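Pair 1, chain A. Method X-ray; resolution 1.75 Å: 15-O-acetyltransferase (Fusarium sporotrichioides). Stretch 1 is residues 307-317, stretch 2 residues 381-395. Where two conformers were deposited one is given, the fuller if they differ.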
# COMPACT_ATOMS: atom_id res chain seq x y z
N SER A 307 15.30 -2.67 4.54
CA SER A 307 14.64 -1.41 4.15
C SER A 307 15.59 -0.19 4.26
O SER A 307 15.58 0.71 3.40
CB SER A 307 13.42 -1.17 5.04
OG SER A 307 12.36 -2.00 4.64
N HIS A 308 16.40 -0.16 5.32
CA HIS A 308 17.44 0.88 5.45
C HIS A 308 18.40 0.78 4.28
O HIS A 308 18.74 1.78 3.65
CB HIS A 308 18.23 0.71 6.75
CG HIS A 308 17.42 0.91 7.98
ND1 HIS A 308 17.49 0.07 9.06
CD2 HIS A 308 16.53 1.88 8.32
CE1 HIS A 308 16.69 0.50 10.02
NE2 HIS A 308 16.09 1.59 9.59
N LEU A 309 18.84 -0.44 3.99
CA LEU A 309 19.81 -0.66 2.92
C LEU A 309 19.24 -0.23 1.58
O LEU A 309 19.95 0.35 0.75
CB LEU A 309 20.24 -2.13 2.86
CG LEU A 309 21.29 -2.34 1.77
CD1 LEU A 309 22.62 -1.64 2.15
CD2 LEU A 309 21.53 -3.81 1.47
N THR A 310 17.97 -0.55 1.35
CA THR A 310 17.33 -0.13 0.10
C THR A 310 17.32 1.40 -0.02
O THR A 310 17.61 1.95 -1.07
CB THR A 310 15.91 -0.72 -0.06
OG1 THR A 310 15.99 -2.15 0.06
CG2 THR A 310 15.33 -0.39 -1.41
N GLN A 311 16.94 2.07 1.06
CA GLN A 311 16.94 3.53 1.04
C GLN A 311 18.35 4.10 0.76
O GLN A 311 18.50 5.10 0.04
CB GLN A 311 16.34 4.07 2.35
CG GLN A 311 16.40 5.60 2.48
CD GLN A 311 15.48 6.33 1.53
OE1 GLN A 311 14.37 6.74 1.92
NE2 GLN A 311 15.92 6.53 0.28
N ALA A 312 19.37 3.46 1.35
CA ALA A 312 20.76 3.81 1.09
C ALA A 312 21.12 3.66 -0.41
O ALA A 312 21.73 4.55 -1.02
CB ALA A 312 21.67 2.93 1.96
N ALA A 313 20.72 2.53 -0.99
CA ALA A 313 21.04 2.21 -2.38
C ALA A 313 20.32 3.18 -3.34
O ALA A 313 20.88 3.59 -4.38
CB ALA A 313 20.66 0.75 -2.66
N ILE A 314 19.11 3.56 -2.97
CA ILE A 314 18.35 4.58 -3.70
C ILE A 314 19.14 5.88 -3.82
O ILE A 314 19.25 6.48 -4.90
CB ILE A 314 16.96 4.79 -3.06
CG1 ILE A 314 16.09 3.57 -3.41
CG2 ILE A 314 16.32 6.12 -3.49
CD1 ILE A 314 14.79 3.45 -2.57
N VAL A 315 19.69 6.30 -2.68
CA VAL A 315 20.50 7.53 -2.60
C VAL A 315 21.80 7.41 -3.38
O VAL A 315 22.10 8.28 -4.21
CB VAL A 315 20.69 7.97 -1.13
CG1 VAL A 315 21.70 9.11 -1.01
CG2 VAL A 315 19.33 8.44 -0.60
N LEU A 316 22.52 6.30 -3.20
CA LEU A 316 23.76 6.10 -3.99
C LEU A 316 23.48 6.05 -5.49
O LEU A 316 24.25 6.60 -6.29
CB LEU A 316 24.52 4.83 -3.55
CG LEU A 316 25.61 5.04 -2.46
CD1 LEU A 316 25.07 5.70 -1.21
CD2 LEU A 316 26.28 3.72 -2.08
N ALA A 317 22.37 5.40 -5.88
CA ALA A 317 21.99 5.33 -7.30
C ALA A 317 21.64 6.74 -7.82
O ALA A 317 21.96 7.09 -8.95
CB ALA A 317 20.80 4.36 -7.50
N LEU A 381 34.77 0.41 -0.76
CA LEU A 381 34.30 1.80 -0.79
C LEU A 381 32.77 1.87 -0.84
O LEU A 381 32.16 2.70 -0.17
CB LEU A 381 34.90 2.60 -1.94
CG LEU A 381 36.42 2.78 -1.80
CD1 LEU A 381 36.94 3.51 -3.03
CD2 LEU A 381 36.81 3.48 -0.48
N GLN A 382 32.18 0.99 -1.65
CA GLN A 382 30.72 0.93 -1.81
C GLN A 382 30.05 0.49 -0.52
O GLN A 382 29.06 1.09 -0.11
CB GLN A 382 30.35 -0.01 -2.96
CG GLN A 382 30.91 0.43 -4.32
CD GLN A 382 30.34 -0.43 -5.41
OE1 GLN A 382 29.13 -0.71 -5.41
NE2 GLN A 382 31.19 -0.86 -6.36
N VAL A 383 30.59 -0.54 0.12
CA VAL A 383 30.08 -1.04 1.40
C VAL A 383 30.12 0.08 2.45
O VAL A 383 29.14 0.27 3.17
CB VAL A 383 30.90 -2.28 1.88
CG1 VAL A 383 30.66 -2.64 3.37
CG2 VAL A 383 30.59 -3.48 1.00
N ARG A 384 31.22 0.82 2.49
CA ARG A 384 31.40 1.86 3.51
C ARG A 384 30.40 2.99 3.28
O ARG A 384 29.81 3.50 4.23
CB ARG A 384 32.85 2.38 3.54
CG ARG A 384 33.85 1.36 4.14
CD ARG A 384 35.28 1.94 4.36
NE ARG A 384 36.18 0.91 4.90
CZ ARG A 384 36.29 0.60 6.19
NH1 ARG A 384 35.56 1.23 7.11
NH2 ARG A 384 37.12 -0.35 6.58
N ALA A 385 30.20 3.34 2.00
CA ALA A 385 29.24 4.37 1.62
C ALA A 385 27.81 3.92 2.00
O ALA A 385 27.04 4.68 2.60
CB ALA A 385 29.34 4.66 0.11
N LEU A 386 27.47 2.67 1.66
CA LEU A 386 26.15 2.15 2.04
C LEU A 386 25.96 2.12 3.54
O LEU A 386 24.89 2.50 4.03
CB LEU A 386 25.94 0.75 1.44
CG LEU A 386 25.73 0.75 -0.07
CD1 LEU A 386 26.09 -0.64 -0.61
CD2 LEU A 386 24.27 1.14 -0.43
N GLU A 387 26.99 1.69 4.28
CA GLU A 387 26.93 1.66 5.74
C GLU A 387 26.70 3.06 6.31
O GLU A 387 25.87 3.25 7.21
CB GLU A 387 28.20 1.03 6.34
CG GLU A 387 28.27 -0.48 6.14
CD GLU A 387 29.36 -1.14 6.95
OE1 GLU A 387 29.75 -2.27 6.60
OE2 GLU A 387 29.80 -0.57 7.96
N SER A 388 27.43 4.04 5.79
CA SER A 388 27.30 5.45 6.25
C SER A 388 25.87 5.93 6.06
O SER A 388 25.24 6.50 6.97
CB SER A 388 28.25 6.34 5.43
OG SER A 388 28.16 7.70 5.81
N ALA A 389 25.36 5.71 4.85
CA ALA A 389 24.01 6.12 4.52
C ALA A 389 22.98 5.43 5.42
O ALA A 389 22.09 6.09 5.95
CB ALA A 389 23.72 5.88 3.07
N CYS A 390 23.11 4.11 5.60
CA CYS A 390 22.21 3.37 6.52
C CYS A 390 22.21 3.94 7.94
O CYS A 390 21.16 4.04 8.55
CB CYS A 390 22.58 1.90 6.62
SG CYS A 390 22.21 0.94 5.14
N ARG A 391 23.38 4.31 8.45
CA ARG A 391 23.45 4.87 9.81
C ARG A 391 22.76 6.24 9.89
O ARG A 391 22.07 6.51 10.87
CB ARG A 391 24.91 4.95 10.29
CG ARG A 391 25.60 3.59 10.37
CD ARG A 391 26.94 3.62 11.14
NE ARG A 391 27.62 2.32 11.09
CZ ARG A 391 27.27 1.25 11.81
NH1 ARG A 391 26.24 1.32 12.66
NH2 ARG A 391 27.94 0.11 11.69
N ASN A 392 22.94 7.06 8.85
CA ASN A 392 22.23 8.35 8.68
C ASN A 392 20.71 8.13 8.61
O ASN A 392 19.92 8.83 9.26
CB ASN A 392 22.66 9.06 7.38
CG ASN A 392 23.94 9.90 7.53
OD1 ASN A 392 23.88 11.09 7.76
ND2 ASN A 392 25.10 9.27 7.33
N ILE A 393 20.29 7.15 7.80
CA ILE A 393 18.87 6.81 7.67
C ILE A 393 18.25 6.37 9.01
O ILE A 393 17.21 6.90 9.43
CB ILE A 393 18.65 5.74 6.58
CG1 ILE A 393 19.03 6.30 5.22
CG2 ILE A 393 17.16 5.21 6.54
CD1 ILE A 393 19.52 5.24 4.23
N LYS A 394 18.90 5.43 9.68
CA LYS A 394 18.35 4.92 10.93
C LYS A 394 18.29 6.02 11.99
O LYS A 394 17.29 6.13 12.69
CB LYS A 394 19.16 3.73 11.43
CG LYS A 394 18.71 3.18 12.78
CD LYS A 394 19.49 1.94 13.14
CE LYS A 394 19.00 1.32 14.44
NZ LYS A 394 17.52 1.03 14.41
N LYS A 395 19.35 6.83 12.06
CA LYS A 395 19.41 7.96 13.00
C LYS A 395 18.27 8.96 12.75
O LYS A 395 17.62 9.40 13.70
CB LYS A 395 20.79 8.63 12.96
CG LYS A 395 20.88 9.99 13.65

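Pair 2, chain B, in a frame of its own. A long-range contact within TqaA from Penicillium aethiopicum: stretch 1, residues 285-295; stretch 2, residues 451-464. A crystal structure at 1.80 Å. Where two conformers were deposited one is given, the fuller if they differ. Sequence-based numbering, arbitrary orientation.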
# COMPACT_ATOMS: atom_id res chain seq x y z
N THR B 285 -5.53 16.21 -5.62
CA THR B 285 -5.12 17.19 -6.64
C THR B 285 -4.38 18.36 -6.03
O THR B 285 -3.34 18.81 -6.53
CB THR B 285 -6.34 17.69 -7.43
OG1 THR B 285 -6.84 16.59 -8.20
CG2 THR B 285 -5.98 18.83 -8.39
N LEU B 286 -4.92 18.88 -4.94
CA LEU B 286 -4.32 20.01 -4.25
C LEU B 286 -2.89 19.67 -3.80
O LEU B 286 -1.95 20.43 -4.01
CB LEU B 286 -5.19 20.43 -3.06
CG LEU B 286 -4.74 21.66 -2.29
CD1 LEU B 286 -4.62 22.86 -3.22
CD2 LEU B 286 -5.76 21.96 -1.21
N VAL B 287 -2.71 18.48 -3.22
CA VAL B 287 -1.39 18.08 -2.78
C VAL B 287 -0.42 17.88 -3.95
O VAL B 287 0.74 18.30 -3.91
CB VAL B 287 -1.47 16.77 -1.97
CG1 VAL B 287 -0.06 16.27 -1.67
CG2 VAL B 287 -2.29 16.98 -0.69
N LYS B 288 -0.90 17.23 -5.00
CA LYS B 288 -0.03 16.95 -6.14
C LYS B 288 0.29 18.21 -6.94
O LYS B 288 1.41 18.34 -7.46
CB LYS B 288 -0.68 15.86 -7.02
CG LYS B 288 -0.60 14.52 -6.26
CD LYS B 288 -1.61 13.51 -6.77
CE LYS B 288 -1.59 12.27 -5.84
NZ LYS B 288 -2.56 11.21 -6.31
N ALA B 289 -0.66 19.14 -7.04
CA ALA B 289 -0.39 20.41 -7.71
C ALA B 289 0.65 21.21 -6.95
O ALA B 289 1.52 21.83 -7.55
CB ALA B 289 -1.66 21.24 -7.87
N ALA B 290 0.56 21.19 -5.62
CA ALA B 290 1.53 21.90 -4.81
C ALA B 290 2.94 21.32 -5.03
O ALA B 290 3.93 22.05 -5.15
CB ALA B 290 1.15 21.83 -3.30
N THR B 291 3.00 20.00 -5.08
CA THR B 291 4.26 19.30 -5.32
C THR B 291 4.82 19.66 -6.71
O THR B 291 6.03 19.86 -6.87
CB THR B 291 4.07 17.78 -5.19
OG1 THR B 291 3.63 17.49 -3.85
CG2 THR B 291 5.39 17.05 -5.46
N ALA B 292 3.94 19.75 -7.70
CA ALA B 292 4.38 20.10 -9.06
C ALA B 292 4.97 21.50 -9.12
O ALA B 292 5.98 21.73 -9.79
CB ALA B 292 3.24 19.98 -10.06
N LEU B 293 4.34 22.44 -8.43
CA LEU B 293 4.84 23.81 -8.43
C LEU B 293 6.20 23.87 -7.74
O LEU B 293 7.12 24.57 -8.21
CB LEU B 293 3.86 24.77 -7.75
CG LEU B 293 4.33 26.22 -7.82
CD1 LEU B 293 4.46 26.69 -9.27
CD2 LEU B 293 3.37 27.10 -7.04
N PHE B 294 6.31 23.17 -6.61
CA PHE B 294 7.57 23.06 -5.87
C PHE B 294 8.67 22.56 -6.79
O PHE B 294 9.78 23.15 -6.85
CB PHE B 294 7.39 22.13 -4.65
CG PHE B 294 8.68 21.85 -3.90
CD1 PHE B 294 9.08 22.68 -2.87
CD2 PHE B 294 9.46 20.75 -4.22
CE1 PHE B 294 10.28 22.41 -2.16
CE2 PHE B 294 10.64 20.48 -3.53
CZ PHE B 294 11.04 21.32 -2.51
N LEU B 295 8.39 21.48 -7.52
CA LEU B 295 9.39 20.94 -8.42
C LEU B 295 9.69 21.88 -9.60
O LEU B 295 10.84 22.01 -10.01
CB LEU B 295 8.95 19.58 -8.97
CG LEU B 295 8.95 18.44 -7.94
CD1 LEU B 295 8.31 17.19 -8.57
CD2 LEU B 295 10.34 18.13 -7.45
N GLU B 451 12.25 21.03 5.82
CA GLU B 451 12.03 22.12 4.86
C GLU B 451 11.08 21.68 3.76
O GLU B 451 10.21 22.45 3.34
CB GLU B 451 13.34 22.62 4.25
CG GLU B 451 13.18 23.84 3.33
CD GLU B 451 12.65 25.11 4.04
OE1 GLU B 451 12.56 25.13 5.29
OE2 GLU B 451 12.32 26.09 3.34
N LEU B 452 11.24 20.44 3.30
CA LEU B 452 10.33 19.90 2.29
C LEU B 452 8.89 19.87 2.81
O LEU B 452 7.98 20.33 2.14
CB LEU B 452 10.77 18.49 1.88
CG LEU B 452 9.85 17.83 0.84
CD1 LEU B 452 9.80 18.63 -0.46
CD2 LEU B 452 10.29 16.38 0.61
N ALA B 453 8.69 19.32 4.01
CA ALA B 453 7.34 19.25 4.57
C ALA B 453 6.75 20.65 4.77
O ALA B 453 5.57 20.89 4.52
CB ALA B 453 7.34 18.45 5.90
N ASN B 454 7.59 21.58 5.23
CA ASN B 454 7.17 22.96 5.41
C ASN B 454 6.77 23.65 4.11
O ASN B 454 5.74 24.30 4.04
CB ASN B 454 8.29 23.77 6.08
CG ASN B 454 8.35 23.52 7.58
OD1 ASN B 454 7.42 22.96 8.16
ND2 ASN B 454 9.45 23.92 8.21
N ASN B 455 7.61 23.51 3.10
CA ASN B 455 7.35 24.17 1.81
C ASN B 455 6.08 23.63 1.13
O ASN B 455 5.24 24.40 0.66
CB ASN B 455 8.52 23.98 0.85
CG ASN B 455 9.77 24.74 1.27
OD1 ASN B 455 10.85 24.47 0.74
ND2 ASN B 455 9.64 25.65 2.23
N ILE B 456 5.98 22.31 1.06
CA ILE B 456 4.81 21.66 0.46
C ILE B 456 3.54 22.09 1.19
O ILE B 456 2.56 22.48 0.56
CB ILE B 456 4.92 20.11 0.49
CG1 ILE B 456 6.10 19.61 -0.36
CG2 ILE B 456 3.62 19.47 -0.01
CD1 ILE B 456 6.02 19.98 -1.84
N SER B 457 3.56 22.04 2.52
CA SER B 457 2.38 22.44 3.27
C SER B 457 2.05 23.93 3.07
O SER B 457 0.88 24.28 2.97
CB SER B 457 2.54 22.10 4.76
OG SER B 457 3.58 22.85 5.34
N ALA B 458 3.07 24.78 2.97
CA ALA B 458 2.85 26.21 2.75
C ALA B 458 2.17 26.49 1.41
O ALA B 458 1.28 27.34 1.31
CB ALA B 458 4.18 26.98 2.82
N ILE B 459 2.61 25.77 0.38
CA ILE B 459 2.00 25.91 -0.95
C ILE B 459 0.56 25.43 -0.94
O ILE B 459 -0.31 26.11 -1.50
CB ILE B 459 2.81 25.13 -2.02
CG1 ILE B 459 4.22 25.71 -2.14
CG2 ILE B 459 2.09 25.21 -3.40
CD1 ILE B 459 5.22 24.71 -2.69
N ILE B 460 0.30 24.29 -0.30
CA ILE B 460 -1.08 23.79 -0.21
C ILE B 460 -1.99 24.85 0.42
O ILE B 460 -3.08 25.15 -0.09
CB ILE B 460 -1.15 22.50 0.62
CG1 ILE B 460 -0.47 21.34 -0.14
CG2 ILE B 460 -2.60 22.13 0.91
CD1 ILE B 460 -0.27 20.05 0.72
N THR B 461 -1.56 25.39 1.56
CA THR B 461 -2.37 26.42 2.22
C THR B 461 -2.53 27.68 1.35
O THR B 461 -3.59 28.28 1.30
CB THR B 461 -1.78 26.80 3.58
OG1 THR B 461 -1.83 25.65 4.42
CG2 THR B 461 -2.59 27.92 4.20
N LYS B 462 -1.47 28.07 0.65
CA LYS B 462 -1.56 29.25 -0.21
C LYS B 462 -2.56 29.02 -1.35
O LYS B 462 -3.37 29.89 -1.67
CB LYS B 462 -0.18 29.62 -0.74
CG LYS B 462 -0.13 30.96 -1.47
CD LYS B 462 1.26 31.58 -1.39
CE LYS B 462 1.72 31.73 0.06
NZ LYS B 462 3.04 32.42 0.17
N PHE B 463 -2.49 27.84 -1.96
CA PHE B 463 -3.42 27.49 -3.04
C PHE B 463 -4.87 27.56 -2.56
O PHE B 463 -5.75 28.08 -3.26
CB PHE B 463 -3.13 26.08 -3.56
CG PHE B 463 -1.96 25.99 -4.52
CD1 PHE B 463 -1.17 27.08 -4.83
CD2 PHE B 463 -1.66 24.76 -5.12
CE1 PHE B 463 -0.08 26.97 -5.70
CE2 PHE B 463 -0.60 24.64 -6.01
CZ PHE B 463 0.19 25.73 -6.31
N SER B 464 -5.10 27.04 -1.36
CA SER B 464 -6.41 26.96 -0.74
C SER B 464 -6.96 28.36 -0.42
O SER B 464 -8.14 28.67 -0.65
CB SER B 464 -6.31 26.12 0.55
OG SER B 464 -7.49 26.21 1.33

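The sharpest difference between the two pairs lies where Ile A393 of pair 1 matches Phe B463 of pair 2. Ile A393 reaches into the contact with a slender end: its CD1 lies 3.4 Å from Ala A312 N, 3.6 Å from His A308 O and 3.6 Å from Gln A311 CG, so it touches both backbone and side-chain atoms of the first helix. Phe B463 instead brings a whole ring, which sits as a knob among Leu B286, Ala B289, Ala B290 and Leu B293. Its edge meets Leu B293, with CZ 3.5 Å from Leu B293 CD2, and CE2 is 3.7 Å from Ala B290 N. The Val A315 position, matched by Leu B293, reflects this: the valine side chain stays out of contact, whereas the longer leucine, in rotamer t,p, reaches the ring.

These differences are built on nearly the same backbone. In each pair two helices cross at a steep angle, 117° in pair 1 and 118° in pair 2, with axes approaching to 8.4 and 8.7 Å, and 14 central residues superpose with an RMSD of 0.4 Å. The buried areas are also similar, 578 and 629 Å². Neither contact has a hydrogen bond between its helices; the surfaces meet through van der Waals packing, mostly of side chains.

The common pivot is an alanine, Ala A312 matching Ala B290, which points toward the second helix and acts as a knob in both. Ala A312 sits among Leu A386, Ala A389, Cys A390 and Ile A393, and Ala B290 occupies the matching hole of Ile B456, Ile B459, Ile B460 and Phe B463. The walls differ. Ala A312 CB meets Ala A389 CB at 3.8 Å and Cys A390 SG at 3.8 Å, whereas Ala B290 CB lies 3.5 Å from Ile B459 CG2 and 3.6 Å from Ile B460 CG1. A single methyl thus fits both holes, although two of the four wall positions, Ala A389 and Cys A390 in pair 1, are isoleucines in pair 2.

At one end of the contact, Leu A316 matches Phe B294. Leu A316 CD2 packs 3.6 Å from Leu A386 CG and 3.9 Å from Ala A385 CB. Phe B294 meets the same four matched positions with a ring: its CZ is 3.6 Å from Leu B452 CD1, whereas Leu A316 CD2 comes only to 4.3 Å from Gln A382 O, and the edge of the ring faces Asn B455 OD1, 3.6 Å from Phe B294 CE1. The knobs also differ: in pair 1 Leu A386 inserts among Leu A309, Ala A312, Ala A313 and Leu A316, while in pair 2 Phe B294 inserts among Leu B452, Asn B455, Ile B456 and Ile B459.

At the other end, His A308 matches Leu B286. The imidazole has one face covered by Lys A394, with NE2 4.2 Å from Lys A394 CB. Leu B286 divides its two methyls, CD1 lying 3.6 Å from Phe B463 CB and CD2 3.8 Å from Ile B460 CG2, and so fills the position with purely apolar contacts.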